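Local coordinates for superoxide dismutase (Acidilobus saccharovorans, PDB 4FFK), which catalyses, with a bound iron ion, the dismutation of superoxide to molecular oxygen and hydrogen peroxide, at residues T71-V75 and R76-R80; D60-E63 and K64-G68; P33-A37 and E38-Y42. All coordinates share one frame; numbering follows the deposited sequence. Where two conformers were deposited one is given.

Interaction 1 (T71-V75 and R76-R80); sequences TDIDV and RAVSR
D74 and V78 join the incoming loop to the first turn of helix 75-97: V78 N donates to D74 O at 2.9 Å, nearly straight at 170°. From D72 to D74 the chain is extended, and from V75 on it is helical. The next carbonyl in line, V75 O, is gripped twice: S79 N donates to it, and S79 OG bonds to V75 O at 2.6 Å. The two donors approach from opposite faces of the carbonyl plane; a serine one turn on can return its hydroxyl to the carbonyl of its own helix, adding a second bond beside the backbone N-H.

D74 occupies the N-cap. With CG anti to the backbone N (chi1 179°), the carboxylate folds back over the helix start, and its OD1 accepts from A77 N at 3.0 Å, met from above the carboxylate plane. A water donates to OD1 and accepts from R76 N, bridging a second amide of the first turn. Aspartate suits this place because its negative charge probably also interacts favourably with the helix dipole. The methyl of A77 is small enough to let the carboxylate lie close, CB standing 3.3 Å from D74 CG. One residue earlier, I73 CG1 meets V78 CG2 at 3.6 Å, the two side chains crossing at about a right angle; both also pack on helix 37-66. R76 carries its guanidinium outward to N137 O of a second subunit and D81 of a third.

The aspartate N-cap together with the I73-V78 contact, a hydrophobic staple, marks the start of the second arm of the superoxide dismutase alpha-hairpin.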
# COMPACT_ATOMS: atom_id res chain seq x y z
N THR A 71 -16.68 -14.82 -18.40
CA THR A 71 -17.10 -13.80 -19.29
C THR A 71 -16.29 -12.52 -18.99
O THR A 71 -15.57 -11.98 -19.85
CB THR A 71 -18.63 -13.67 -19.10
OG1 THR A 71 -19.15 -12.57 -19.86
CG2 THR A 71 -19.01 -13.48 -17.60
N ASP A 72 -16.38 -12.08 -17.74
CA ASP A 72 -15.61 -10.94 -17.31
C ASP A 72 -14.62 -11.35 -16.21
O ASP A 72 -14.79 -12.34 -15.51
CB ASP A 72 -16.53 -9.79 -16.87
CG ASP A 72 -17.38 -9.25 -18.03
OD1 ASP A 72 -16.86 -9.17 -19.19
OD2 ASP A 72 -18.55 -8.89 -17.77
N ILE A 73 -13.55 -10.59 -16.12
CA ILE A 73 -12.58 -10.81 -15.05
C ILE A 73 -12.33 -9.44 -14.47
O ILE A 73 -12.35 -8.43 -15.19
CB ILE A 73 -11.28 -11.36 -15.63
CG1 ILE A 73 -10.31 -11.78 -14.52
CG2 ILE A 73 -10.61 -10.37 -16.60
CD1 ILE A 73 -9.11 -12.47 -15.11
N ASP A 74 -12.07 -9.42 -13.17
CA ASP A 74 -11.65 -8.19 -12.50
C ASP A 74 -10.17 -8.21 -12.62
O ASP A 74 -9.47 -8.92 -11.86
CB ASP A 74 -12.15 -8.29 -11.08
CG ASP A 74 -11.79 -7.11 -10.21
OD1 ASP A 74 -10.91 -6.30 -10.58
OD2 ASP A 74 -12.44 -7.03 -9.14
N VAL A 75 -9.65 -7.49 -13.60
CA VAL A 75 -8.24 -7.63 -13.93
C VAL A 75 -7.40 -7.06 -12.76
O VAL A 75 -6.32 -7.54 -12.52
CB VAL A 75 -7.87 -6.90 -15.23
CG1 VAL A 75 -8.31 -5.40 -15.19
CG2 VAL A 75 -6.43 -7.02 -15.56
N ARG A 76 -7.93 -6.03 -12.13
CA ARG A 76 -7.17 -5.42 -11.01
C ARG A 76 -7.06 -6.48 -9.90
O ARG A 76 -5.98 -6.72 -9.30
CB ARG A 76 -7.88 -4.21 -10.48
CG ARG A 76 -7.15 -3.66 -9.24
CD ARG A 76 -7.60 -2.24 -9.03
NE ARG A 76 -9.01 -2.22 -8.76
CZ ARG A 76 -9.89 -1.43 -9.39
NH1 ARG A 76 -9.54 -0.61 -10.35
NH2 ARG A 76 -11.17 -1.50 -9.01
N ALA A 77 -8.19 -7.12 -9.60
CA ALA A 77 -8.20 -8.04 -8.46
C ALA A 77 -7.31 -9.22 -8.76
O ALA A 77 -6.56 -9.64 -7.91
CB ALA A 77 -9.63 -8.52 -8.12
N VAL A 78 -7.41 -9.76 -9.97
CA VAL A 78 -6.57 -10.93 -10.34
C VAL A 78 -5.08 -10.58 -10.41
O VAL A 78 -4.28 -11.34 -9.98
CB VAL A 78 -7.06 -11.54 -11.63
CG1 VAL A 78 -6.29 -12.82 -11.93
CG2 VAL A 78 -8.52 -11.89 -11.38
N SER A 79 -4.77 -9.39 -10.89
CA SER A 79 -3.41 -8.91 -10.90
C SER A 79 -2.89 -8.86 -9.45
O SER A 79 -1.78 -9.35 -9.19
CB SER A 79 -3.35 -7.51 -11.51
OG SER A 79 -3.79 -7.55 -12.85
N ARG A 80 -3.63 -8.19 -8.60
CA ARG A 80 -3.20 -8.02 -7.18
C ARG A 80 -3.01 -9.41 -6.58
O ARG A 80 -2.07 -9.67 -5.83
CB ARG A 80 -4.28 -7.25 -6.43
CG ARG A 80 -4.27 -5.76 -6.76
CD ARG A 80 -5.46 -5.15 -6.13
NE ARG A 80 -5.32 -3.69 -6.18
CZ ARG A 80 -6.30 -2.88 -5.82
NH1 ARG A 80 -7.48 -3.38 -5.50
NH2 ARG A 80 -6.08 -1.58 -5.73
O HOH W 1 -10.42 -4.35 -12.68

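Interaction 2 (D60-E63 and K64-G68); sequences DKLE and KYLNG
The ring of Y65 has L62 O at its edge, near the ring plane, with CD1 4.1 Å from that oxygen; the Y65 side chain also packs on I73 and on K129 of a second subunit. The other flat pair is E63 and N67, whose carboxylate and amide planes lie within 16° of one another although the side chains cross at a slant. What touches is E63 CG and N67 ND2, at 3.4 Å. The polar ends serve the N-terminal segment of the chain instead: E63 pairs with R18 and accepts from L16 N, while N67 OD1 accepts from V14 N. A glutamate long enough to reach two partners and an amide able to take a backbone N-H both suit this task.

Successive backbone bonds bind this last stretch of helix 37-66, ending with N67 N to E63 O at 2.7 Å. G68 then closes it in a Schellman motif, its positive phi (85°) being easily adopted by glycine, and G68 N donates to Y65 O.

On the flank, K64 runs extended past D60. Its CG sits beside the backbone N (chi1 -77°), which lays CD and CE each 3.7 Å from D60 OD1 and leaves NZ at 4.2 Å, opposite charges close but short of a salt bridge. Replacing K64 by an alanine would remove the methylenes and the amine, and D60 would probably lose this nearby positive charge and the carbon chain now packed along its OD1.

Facing the second subunit, L62 and L66 lie side by side and point the same way, CD2 of L62 pressing on CD1 of L66 at a tight 3.5 Å. L130 and F120 of that subunit pack against them, a neighbourhood that suits branched aliphatic residues.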
# COMPACT_ATOMS: atom_id res chain seq x y z
N ASP A 60 -5.77 -19.41 -12.65
CA ASP A 60 -6.98 -20.11 -13.06
C ASP A 60 -8.05 -19.16 -13.56
O ASP A 60 -8.70 -19.40 -14.59
CB ASP A 60 -7.51 -20.97 -11.93
CG ASP A 60 -8.65 -21.85 -12.42
OD1 ASP A 60 -9.80 -21.58 -12.05
OD2 ASP A 60 -8.34 -22.76 -13.21
N LYS A 61 -8.23 -18.05 -12.84
CA LYS A 61 -9.21 -17.04 -13.27
C LYS A 61 -8.82 -16.44 -14.60
O LYS A 61 -9.68 -16.26 -15.47
CB LYS A 61 -9.28 -15.93 -12.22
CG LYS A 61 -10.30 -16.15 -11.14
CD LYS A 61 -9.94 -15.35 -9.87
CE LYS A 61 -10.56 -16.00 -8.64
NZ LYS A 61 -9.71 -16.06 -7.41
N LEU A 62 -7.53 -16.12 -14.80
CA LEU A 62 -7.04 -15.56 -16.01
C LEU A 62 -7.29 -16.49 -17.23
O LEU A 62 -7.76 -16.07 -18.32
CB LEU A 62 -5.53 -15.46 -15.86
CG LEU A 62 -4.75 -14.22 -16.07
CD1 LEU A 62 -3.53 -14.22 -15.13
CD2 LEU A 62 -4.36 -14.29 -17.52
N GLU A 63 -6.88 -17.73 -17.03
CA GLU A 63 -7.05 -18.75 -18.04
C GLU A 63 -8.50 -18.91 -18.45
O GLU A 63 -8.79 -18.93 -19.67
CB GLU A 63 -6.54 -20.07 -17.48
CG GLU A 63 -6.37 -21.15 -18.49
CD GLU A 63 -5.53 -22.24 -17.84
OE1 GLU A 63 -6.10 -22.97 -17.01
OE2 GLU A 63 -4.32 -22.27 -18.07
N LYS A 64 -9.38 -19.01 -17.47
CA LYS A 64 -10.81 -19.24 -17.69
C LYS A 64 -11.41 -18.05 -18.46
O LYS A 64 -12.08 -18.21 -19.51
CB LYS A 64 -11.53 -19.42 -16.36
CG LYS A 64 -11.34 -20.84 -15.68
CD LYS A 64 -12.40 -21.09 -14.66
CE LYS A 64 -12.50 -22.59 -14.40
NZ LYS A 64 -13.51 -22.92 -13.35
N TYR A 65 -11.09 -16.86 -17.99
CA TYR A 65 -11.39 -15.67 -18.76
C TYR A 65 -10.87 -15.72 -20.20
O TYR A 65 -11.65 -15.47 -21.12
CB TYR A 65 -10.83 -14.45 -18.05
CG TYR A 65 -10.89 -13.23 -18.91
CD1 TYR A 65 -9.75 -12.74 -19.55
CD2 TYR A 65 -12.11 -12.55 -19.08
CE1 TYR A 65 -9.81 -11.60 -20.35
CE2 TYR A 65 -12.17 -11.40 -19.88
CZ TYR A 65 -11.01 -10.95 -20.51
OH TYR A 65 -11.03 -9.79 -21.30
N LEU A 66 -9.60 -16.02 -20.40
CA LEU A 66 -8.96 -15.96 -21.73
C LEU A 66 -9.43 -17.05 -22.68
O LEU A 66 -9.42 -16.86 -23.92
CB LEU A 66 -7.46 -16.08 -21.61
CG LEU A 66 -6.78 -14.82 -21.06
CD1 LEU A 66 -5.44 -15.26 -20.66
CD2 LEU A 66 -6.72 -13.77 -22.13
N ASN A 67 -9.82 -18.18 -22.10
CA ASN A 67 -10.34 -19.29 -22.89
C ASN A 67 -11.86 -19.25 -22.97
O ASN A 67 -12.50 -20.16 -23.49
CB ASN A 67 -9.86 -20.63 -22.32
CG ASN A 67 -8.38 -20.85 -22.51
OD1 ASN A 67 -7.76 -20.38 -23.47
ND2 ASN A 67 -7.79 -21.59 -21.60
N GLY A 68 -12.45 -18.19 -22.43
CA GLY A 68 -13.87 -17.90 -22.62
C GLY A 68 -14.84 -18.57 -21.68
O GLY A 68 -16.04 -18.48 -21.90

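Interaction 3 (P33-A37 and E38-Y42); sequences PIISA and ETLRY
I35 meets T39 and L40 through its CG2 methyl, 3.6 Å from T39 CG2, where the two side chains cross at about a right angle, and 3.8 Å from L40 CD2. Y95, M99 and L202 also pack on this isoleucine, as befits a buried aliphatic residue.

S36 is the N-cap of helix 37-66. Its OG, swung between the backbone N and the carbonyl carbon (chi1 69°), accepts from T39 N at 2.9 Å and nearly straight, 165°; serine is short enough to turn back on its own helix in this way. The OG also bonds to D187, whose other carboxylate oxygen takes T39 OG1, so one aspartate ties both hydroxyls down. S36 O receives L40 N at 2.9 Å.

A37 opens the helix, its carbonyl accepting from R41 N. R41, bent at chi3, curls back to set NH2 3.5 Å from A37 CB, while E38 CA lies over one guanidinium face; a small alanine leaves room for this return. E38 itself reaches R189 of a fourth subunit.

A serine N-cap supported by an aspartate thus begins the first long helix of the alpha-hairpin, close to the iron site.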
# COMPACT_ATOMS: atom_id res chain seq x y z
N PRO A 33 18.49 -24.77 16.75
CA PRO A 33 17.37 -24.31 17.53
C PRO A 33 16.87 -22.91 17.07
O PRO A 33 16.05 -22.32 17.74
CB PRO A 33 17.98 -24.21 18.93
CG PRO A 33 19.39 -23.72 18.63
CD PRO A 33 19.79 -24.34 17.33
N ILE A 34 17.37 -22.41 15.94
CA ILE A 34 17.05 -21.01 15.53
C ILE A 34 15.63 -20.92 14.97
O ILE A 34 14.88 -20.04 15.34
CB ILE A 34 18.07 -20.46 14.55
CG1 ILE A 34 19.42 -20.38 15.28
CG2 ILE A 34 17.70 -19.05 14.12
CD1 ILE A 34 20.57 -20.11 14.33
N ILE A 35 15.31 -21.85 14.10
CA ILE A 35 13.98 -21.95 13.62
C ILE A 35 13.54 -23.38 13.79
O ILE A 35 14.22 -24.29 13.32
CB ILE A 35 13.89 -21.56 12.15
CG1 ILE A 35 14.36 -20.10 11.94
CG2 ILE A 35 12.43 -21.82 11.63
CD1 ILE A 35 14.40 -19.67 10.44
N SER A 36 12.38 -23.55 14.43
CA SER A 36 11.88 -24.85 14.79
C SER A 36 11.37 -25.65 13.62
O SER A 36 10.96 -25.11 12.60
CB SER A 36 10.83 -24.79 15.91
OG SER A 36 9.58 -24.21 15.53
N ALA A 37 11.44 -26.98 13.75
CA ALA A 37 10.80 -27.83 12.81
C ALA A 37 9.35 -27.44 12.64
O ALA A 37 8.86 -27.53 11.53
CB ALA A 37 10.85 -29.32 13.30
N GLU A 38 8.70 -27.12 13.74
CA GLU A 38 7.32 -26.75 13.75
C GLU A 38 7.12 -25.51 12.88
O GLU A 38 6.26 -25.49 12.02
CB GLU A 38 6.84 -26.45 15.14
CG GLU A 38 5.34 -26.24 15.21
CD GLU A 38 4.86 -25.88 16.54
OE1 GLU A 38 5.62 -25.99 17.51
OE2 GLU A 38 3.70 -25.48 16.67
N THR A 39 7.94 -24.50 13.13
CA THR A 39 7.87 -23.31 12.25
C THR A 39 8.08 -23.69 10.81
O THR A 39 7.33 -23.25 9.93
CB THR A 39 8.91 -22.28 12.63
OG1 THR A 39 8.51 -21.76 13.88
CG2 THR A 39 8.90 -21.15 11.47
N LEU A 40 9.08 -24.53 10.53
CA LEU A 40 9.26 -24.95 9.16
C LEU A 40 8.05 -25.65 8.56
O LEU A 40 7.74 -25.42 7.37
CB LEU A 40 10.60 -25.70 8.89
CG LEU A 40 11.86 -24.84 9.12
CD1 LEU A 40 13.11 -25.63 8.75
CD2 LEU A 40 11.85 -23.55 8.27
N ARG A 41 7.38 -26.48 9.36
CA ARG A 41 6.17 -27.20 8.88
C ARG A 41 5.06 -26.19 8.55
O ARG A 41 4.50 -26.19 7.44
CB ARG A 41 5.68 -28.17 9.91
CG ARG A 41 6.56 -29.44 9.92
CD ARG A 41 5.91 -30.57 10.75
NE ARG A 41 5.50 -30.16 12.09
CZ ARG A 41 6.31 -30.14 13.16
NH1 ARG A 41 5.85 -29.76 14.33
NH2 ARG A 41 7.58 -30.46 13.05
N TYR A 42 4.77 -25.31 9.49
CA TYR A 42 3.71 -24.32 9.21
C TYR A 42 4.13 -23.41 8.07
O TYR A 42 3.38 -23.18 7.16
CB TYR A 42 3.33 -23.47 10.43
CG TYR A 42 2.47 -24.25 11.36
CD1 TYR A 42 1.11 -24.32 11.18
CD2 TYR A 42 3.07 -25.04 12.38
CE1 TYR A 42 0.33 -25.06 11.99
CE2 TYR A 42 2.26 -25.84 13.20
CZ TYR A 42 0.90 -25.82 13.01
OH TYR A 42 0.05 -26.54 13.81

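Overall arrangement
Interactions 3, 2 and 1 follow one another along the alpha-hairpin: the start of helix 37-66, its end, and the start of helix 75-97. Interactions 1 and 2 are neighbours at the hairpin turn, centres 10 Å apart, where I73 CG2 rests 3.6 Å from Y65 CD2; both also meet the second subunit. Interaction 3 lies at the far end of helix 37-66, its centre about 38 Å from that of interaction 2 and 36 Å from that of interaction 1. It is the one near the iron, with the T39 side chain about 8 Å from the metal, which H43, H92, D178 and H182 bind. H43 directly follows Y42 on the same helix.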